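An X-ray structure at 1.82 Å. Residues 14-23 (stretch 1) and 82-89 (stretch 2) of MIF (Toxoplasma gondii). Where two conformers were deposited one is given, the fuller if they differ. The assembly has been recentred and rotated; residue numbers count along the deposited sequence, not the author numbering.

Stretch 1 14-23: AQQDALLKDA
Stretch 2 (82-89) AACERHLG

Both stretches are helical and belong to one chain. Residues 14-23 lie within a helix that extends beyond them at both ends; residues 82-88 end a second helix, and Gly89 leaves it with phi/psi of 81/8, a positive phi that glycine tolerates readily. The N-to-C directions make an angle of 162°, so the packing is nearly antiparallel, and the axes approach to 9.6 Å. Register is set by Gln15 and His87, whose CA atoms are 6.0 Å apart. Together the stretches bury 421 Å², most of it around His87, Leu19 and Asp22.

His87 has the largest covered area, 98 Å². Its CA-to-CB bond points toward the first helix, and chi1 of -63° (m) with chi2 of -69° inserts the imidazole among Gln15, Ala18, Leu19 and Asp22. One ring face lies against the backbone there: CD2 of His87 is 3.6 Å from CA of Leu19. Ala18 CB, whose CA-to-CB bond points toward the second helix, is 3.6 Å from His87 CE1, so the methyl group and the ring are in contact. At the ring edge, His87 NE2 donates a hydrogen bond to Asp22 OD1 at 2.7 Å, with an N-H...O angle of 164°.

Asp22 also points toward the partner helix, with chi1 -80° (m) and chi2 173°. Asp22 OD1 also accepts from Arg86 NH2 at 3.0 Å and 159°, forming a salt bridge near the guanidinium plane. Arg86 starts sideways, but its long side chain (chi1 -174°, chi2 156°, chi3 68°, chi4 -110°; t, t, p for the first three) brings its end nearer. A carboxylate suits this position because one oxygen can accept from both donors.

Leu19, buried and covered over 89 Å², provides the reciprocal knob. Its CA-to-CB bond runs sideways, yet chi1 179° (t) and chi2 58° (p) carry the branched end into a hole formed by Ala83, Cys84, His87 and Leu88. Leu19 CD1 lies 3.8 Å from Ala83 CB and 4.2 Å from Cys84 SG, while Leu19 CD2 reaches Leu88 CD1 at 4.0 Å; Leu88 adopts chi1 -52° (m) and chi2 175° (t). The isobutyl end of Leu19 packs against the side chains of Ala83, Cys84 and Leu88, the His87 ring and the helix backbone, with Leu19 CD1 3.6 Å from Ala83 O.

Gln15 adds a polar contact near the end of the second helix. With chi1 -89° (m), chi2 167° (t) and chi3 -74°, Gln15 NE2 donates to the backbone O of His87 at 3.0 Å and 170°, a nearly linear bond to a carbonyl with no backbone partner within the stretch.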

ATOM      1  N   ALA A  14      11.977 -18.766   3.294  1.00 32.82           N
ATOM      2  CA  ALA A  14      13.303 -18.908   2.687  1.00 32.25           C
ATOM      3  C   ALA A  14      13.366 -18.416   1.239  1.00 31.58           C
ATOM      4  O   ALA A  14      14.397 -17.883   0.808  1.00 31.90           O
ATOM      5  CB  ALA A  14      13.794 -20.344   2.791  1.00 32.52           C
ATOM      6  N   GLN A  15      12.282 -18.614   0.487  1.00 30.25           N
ATOM      7  CA  GLN A  15      12.107 -17.939  -0.796  1.00 28.85           C
ATOM      8  C   GLN A  15      12.106 -16.433  -0.548  1.00 27.51           C
ATOM      9  O   GLN A  15      12.727 -15.676  -1.297  1.00 27.19           O
ATOM     10  CB  GLN A  15      10.770 -18.311  -1.429  1.00 29.09           C
ATOM     11  CG  GLN A  15      10.780 -19.518  -2.319  1.00 29.97           C
ATOM     12  CD  GLN A  15       9.373 -19.978  -2.638  1.00 29.81           C
ATOM     13  OE1 GLN A  15       8.690 -20.559  -1.791  1.00 31.23           O
ATOM     14  NE2 GLN A  15       8.928 -19.708  -3.856  1.00 29.71           N
ATOM     15  N   GLN A  16      11.395 -16.022   0.504  1.00 25.78           N
ATOM     16  CA  GLN A  16      11.193 -14.606   0.815  1.00 24.11           C
ATOM     17  C   GLN A  16      12.506 -13.950   1.212  1.00 23.65           C
ATOM     18  O   GLN A  16      12.802 -12.846   0.764  1.00 23.11           O
ATOM     19  CB  GLN A  16      10.160 -14.429   1.930  1.00 24.06           C
ATOM     20  CG  GLN A  16       8.737 -14.846   1.556  1.00 22.75           C
ATOM     21  CD  GLN A  16       7.727 -14.507   2.637  1.00 23.35           C
ATOM     22  OE1 GLN A  16       6.866 -15.325   2.982  1.00 23.48           O
ATOM     23  NE2 GLN A  16       7.832 -13.304   3.190  1.00 19.31           N
ATOM     24  N   ASP A  17      13.286 -14.632   2.053  0.50 23.23           N
ATOM     25  CA  ASP A  17      14.594 -14.133   2.485  0.50 23.08           C
ATOM     26  C   ASP A  17      15.518 -13.864   1.300  0.50 22.50           C
ATOM     27  O   ASP A  17      16.107 -12.786   1.204  0.50 22.45           O
ATOM     28  CB  ASP A  17      15.263 -15.104   3.472  0.50 23.40           C
ATOM     29  CG  ASP A  17      15.003 -14.741   4.925  0.50 24.17           C
ATOM     30  OD1 ASP A  17      15.170 -13.553   5.288  0.50 26.03           O
ATOM     31  OD2 ASP A  17      14.644 -15.642   5.716  0.50 25.47           O
ATOM     32  N   ALA A  18      15.623 -14.840   0.399  1.00 21.97           N
ATOM     33  CA  ALA A  18      16.477 -14.726  -0.792  1.00 21.13           C
ATOM     34  C   ALA A  18      16.006 -13.610  -1.731  1.00 20.22           C
ATOM     35  O   ALA A  18      16.816 -12.820  -2.236  1.00 20.17           O
ATOM     36  CB  ALA A  18      16.539 -16.056  -1.535  1.00 21.46           C
ATOM     37  N   LEU A  19      14.695 -13.554  -1.952  1.00 18.92           N
ATOM     38  CA  LEU A  19      14.083 -12.481  -2.730  1.00 17.87           C
ATOM     39  C   LEU A  19      14.410 -11.106  -2.153  1.00 17.46           C
ATOM     40  O   LEU A  19      14.851 -10.202  -2.880  1.00 16.81           O
ATOM     41  CB  LEU A  19      12.562 -12.671  -2.806  1.00 17.90           C
ATOM     42  CG  LEU A  19      11.769 -11.600  -3.564  1.00 17.50           C
ATOM     43  CD1 LEU A  19      12.250 -11.469  -5.018  1.00 16.55           C
ATOM     44  CD2 LEU A  19      10.280 -11.902  -3.499  1.00 18.27           C
ATOM     45  N   LEU A  20      14.194 -10.951  -0.849  1.00 17.04           N
ATOM     46  CA  LEU A  20      14.343  -9.643  -0.218  1.00 17.03           C
ATOM     47  C   LEU A  20      15.800  -9.203  -0.150  1.00 17.33           C
ATOM     48  O   LEU A  20      16.091  -8.016  -0.253  1.00 16.96           O
ATOM     49  CB  LEU A  20      13.666  -9.597   1.156  1.00 17.16           C
ATOM     50  CG  LEU A  20      12.145  -9.802   1.196  1.00 16.38           C
ATOM     51  CD1 LEU A  20      11.647  -9.772   2.631  1.00 17.41           C
ATOM     52  CD2 LEU A  20      11.380  -8.769   0.353  1.00 15.56           C
ATOM     53  N   LYS A  21      16.711 -10.164  -0.012  1.00 17.33           N
ATOM     54  CA  LYS A  21      18.143  -9.877  -0.116  1.00 18.29           C
ATOM     55  C   LYS A  21      18.523  -9.359  -1.499  1.00 18.04           C
ATOM     56  O   LYS A  21      19.325  -8.434  -1.613  1.00 18.40           O
ATOM     57  CB  LYS A  21      18.976 -11.112   0.228  1.00 18.48           C
ATOM     58  CG  LYS A  21      19.008 -11.403   1.700  1.00 20.42           C
ATOM     59  CD  LYS A  21      19.873 -12.611   1.994  1.00 22.99           C
ATOM     60  CE  LYS A  21      19.593 -13.153   3.385  1.00 25.43           C
ATOM     61  NZ  LYS A  21      19.882 -12.166   4.447  1.00 27.32           N
ATOM     62  N   ASP A  22      17.959  -9.966  -2.542  1.00 18.22           N
ATOM     63  CA  ASP A  22      18.168  -9.500  -3.912  1.00 18.24           C
ATOM     64  C   ASP A  22      17.578  -8.101  -4.076  1.00 17.82           C
ATOM     65  O   ASP A  22      18.199  -7.228  -4.681  1.00 18.04           O
ATOM     66  CB  ASP A  22      17.526 -10.457  -4.923  1.00 18.27           C
ATOM     67  CG  ASP A  22      18.380 -11.693  -5.203  1.00 20.02           C
ATOM     68  OD1 ASP A  22      17.885 -12.598  -5.908  1.00 22.43           O
ATOM     69  OD2 ASP A  22      19.540 -11.763  -4.734  1.00 21.21           O
ATOM     70  N   ALA A  23      16.377  -7.904  -3.534  1.00 17.41           N
ATOM     71  CA  ALA A  23      15.658  -6.633  -3.652  1.00 16.86           C
ATOM     72  C   ALA A  23      16.414  -5.471  -2.997  1.00 16.88           C
ATOM     73  O   ALA A  23      16.590  -4.412  -3.613  1.00 16.38           O
ATOM     74  CB  ALA A  23      14.264  -6.763  -3.065  1.00 16.98           C
ATOM     75  N   ALA A  82      12.951  -9.438 -12.383  1.00 17.23           N
ATOM     76  CA  ALA A  82      13.797 -10.615 -12.636  1.00 17.57           C
ATOM     77  C   ALA A  82      13.933 -11.478 -11.374  1.00 18.01           C
ATOM     78  O   ALA A  82      13.886 -12.705 -11.449  1.00 18.25           O
ATOM     79  CB  ALA A  82      15.164 -10.199 -13.168  1.00 17.75           C
ATOM     80  N   ALA A  83      14.065 -10.824 -10.220  1.00 18.07           N
ATOM     81  CA  ALA A  83      14.172 -11.506  -8.927  1.00 18.14           C
ATOM     82  C   ALA A  83      12.879 -12.229  -8.546  1.00 18.41           C
ATOM     83  O   ALA A  83      12.913 -13.348  -8.027  1.00 18.11           O
ATOM     84  CB  ALA A  83      14.574 -10.514  -7.842  1.00 18.13           C
ATOM     85  N   CYS A  84      11.738 -11.592  -8.810  1.00 18.31           N
ATOM     86  CA  CYS A  84      10.437 -12.218  -8.560  1.00 18.74           C
ATOM     87  C   CYS A  84      10.247 -13.433  -9.466  1.00 19.24           C
ATOM     88  O   CYS A  84       9.707 -14.449  -9.043  1.00 19.23           O
ATOM     89  CB  CYS A  84       9.298 -11.216  -8.773  1.00 18.35           C
ATOM     90  SG  CYS A  84       9.190  -9.935  -7.479  1.00 17.74           S
ATOM     91  N   GLU A  85      10.690 -13.321 -10.711  1.00 19.86           N
ATOM     92  CA  GLU A  85      10.586 -14.435 -11.657  1.00 21.21           C
ATOM     93  C   GLU A  85      11.425 -15.612 -11.175  1.00 21.43           C
ATOM     94  O   GLU A  85      10.961 -16.752 -11.164  1.00 21.37           O
ATOM     95  CB  GLU A  85      11.057 -13.992 -13.036  1.00 21.39           C
ATOM     96  CG  GLU A  85      10.803 -15.001 -14.142  1.00 24.00           C
ATOM     97  CD  GLU A  85      11.133 -14.419 -15.492  1.00 28.41           C
ATOM     98  OE1 GLU A  85      10.189 -14.124 -16.254  1.00 29.34           O
ATOM     99  OE2 GLU A  85      12.339 -14.219 -15.775  1.00 31.45           O
ATOM    100  N   ARG A  86      12.652 -15.300 -10.766  1.00 22.13           N
ATOM    101  CA  ARG A  86      13.626 -16.259 -10.246  1.00 22.98           C
ATOM    102  C   ARG A  86      13.151 -16.936  -8.956  1.00 22.79           C
ATOM    103  O   ARG A  86      13.227 -18.159  -8.827  1.00 22.89           O
ATOM    104  CB  ARG A  86      14.950 -15.521 -10.014  1.00 23.31           C
ATOM    105  CG  ARG A  86      16.157 -16.357  -9.609  1.00 25.74           C
ATOM    106  CD  ARG A  86      17.460 -15.627  -9.997  1.00 29.86           C
ATOM    107  NE  ARG A  86      17.710 -14.406  -9.214  1.00 33.41           N
ATOM    108  CZ  ARG A  86      17.636 -13.154  -9.682  1.00 34.62           C
ATOM    109  NH1 ARG A  86      17.311 -12.911 -10.950  1.00 35.54           N
ATOM    110  NH2 ARG A  86      17.889 -12.132  -8.873  1.00 34.04           N
ATOM    111  N   HIS A  87      12.654 -16.146  -8.008  1.00 22.23           N
ATOM    112  CA  HIS A  87      12.283 -16.672  -6.693  1.00 22.13           C
ATOM    113  C   HIS A  87      10.831 -17.125  -6.548  1.00 22.03           C
ATOM    114  O   HIS A  87      10.540 -17.996  -5.723  1.00 22.54           O
ATOM    115  CB  HIS A  87      12.640 -15.668  -5.595  1.00 21.91           C
ATOM    116  CG  HIS A  87      14.105 -15.395  -5.492  1.00 22.70           C
ATOM    117  ND1 HIS A  87      15.005 -16.339  -5.046  1.00 23.41           N
ATOM    118  CD2 HIS A  87      14.833 -14.298  -5.803  1.00 23.36           C
ATOM    119  CE1 HIS A  87      16.223 -15.831  -5.073  1.00 24.05           C
ATOM    120  NE2 HIS A  87      16.146 -14.591  -5.525  1.00 24.52           N
ATOM    121  N   LEU A  88       9.927 -16.541  -7.327  1.00 21.63           N
ATOM    122  CA  LEU A  88       8.492 -16.817  -7.167  1.00 21.42           C
ATOM    123  C   LEU A  88       7.861 -17.547  -8.352  1.00 21.15           C
ATOM    124  O   LEU A  88       6.763 -18.088  -8.230  1.00 21.02           O
ATOM    125  CB  LEU A  88       7.705 -15.526  -6.876  1.00 21.33           C
ATOM    126  CG  LEU A  88       8.164 -14.606  -5.736  1.00 21.04           C
ATOM    127  CD1 LEU A  88       7.323 -13.331  -5.707  1.00 21.24           C
ATOM    128  CD2 LEU A  88       8.126 -15.297  -4.380  1.00 20.96           C
ATOM    129  N   GLY A  89       8.554 -17.546  -9.489  1.00 21.21           N
ATOM    130  CA  GLY A  89       8.048 -18.150 -10.721  1.00 21.29           C
ATOM    131  C   GLY A  89       7.077 -17.278 -11.499  1.00 21.40           C
ATOM    132  O   GLY A  89       6.474 -17.737 -12.470  1.00 21.65           O
TER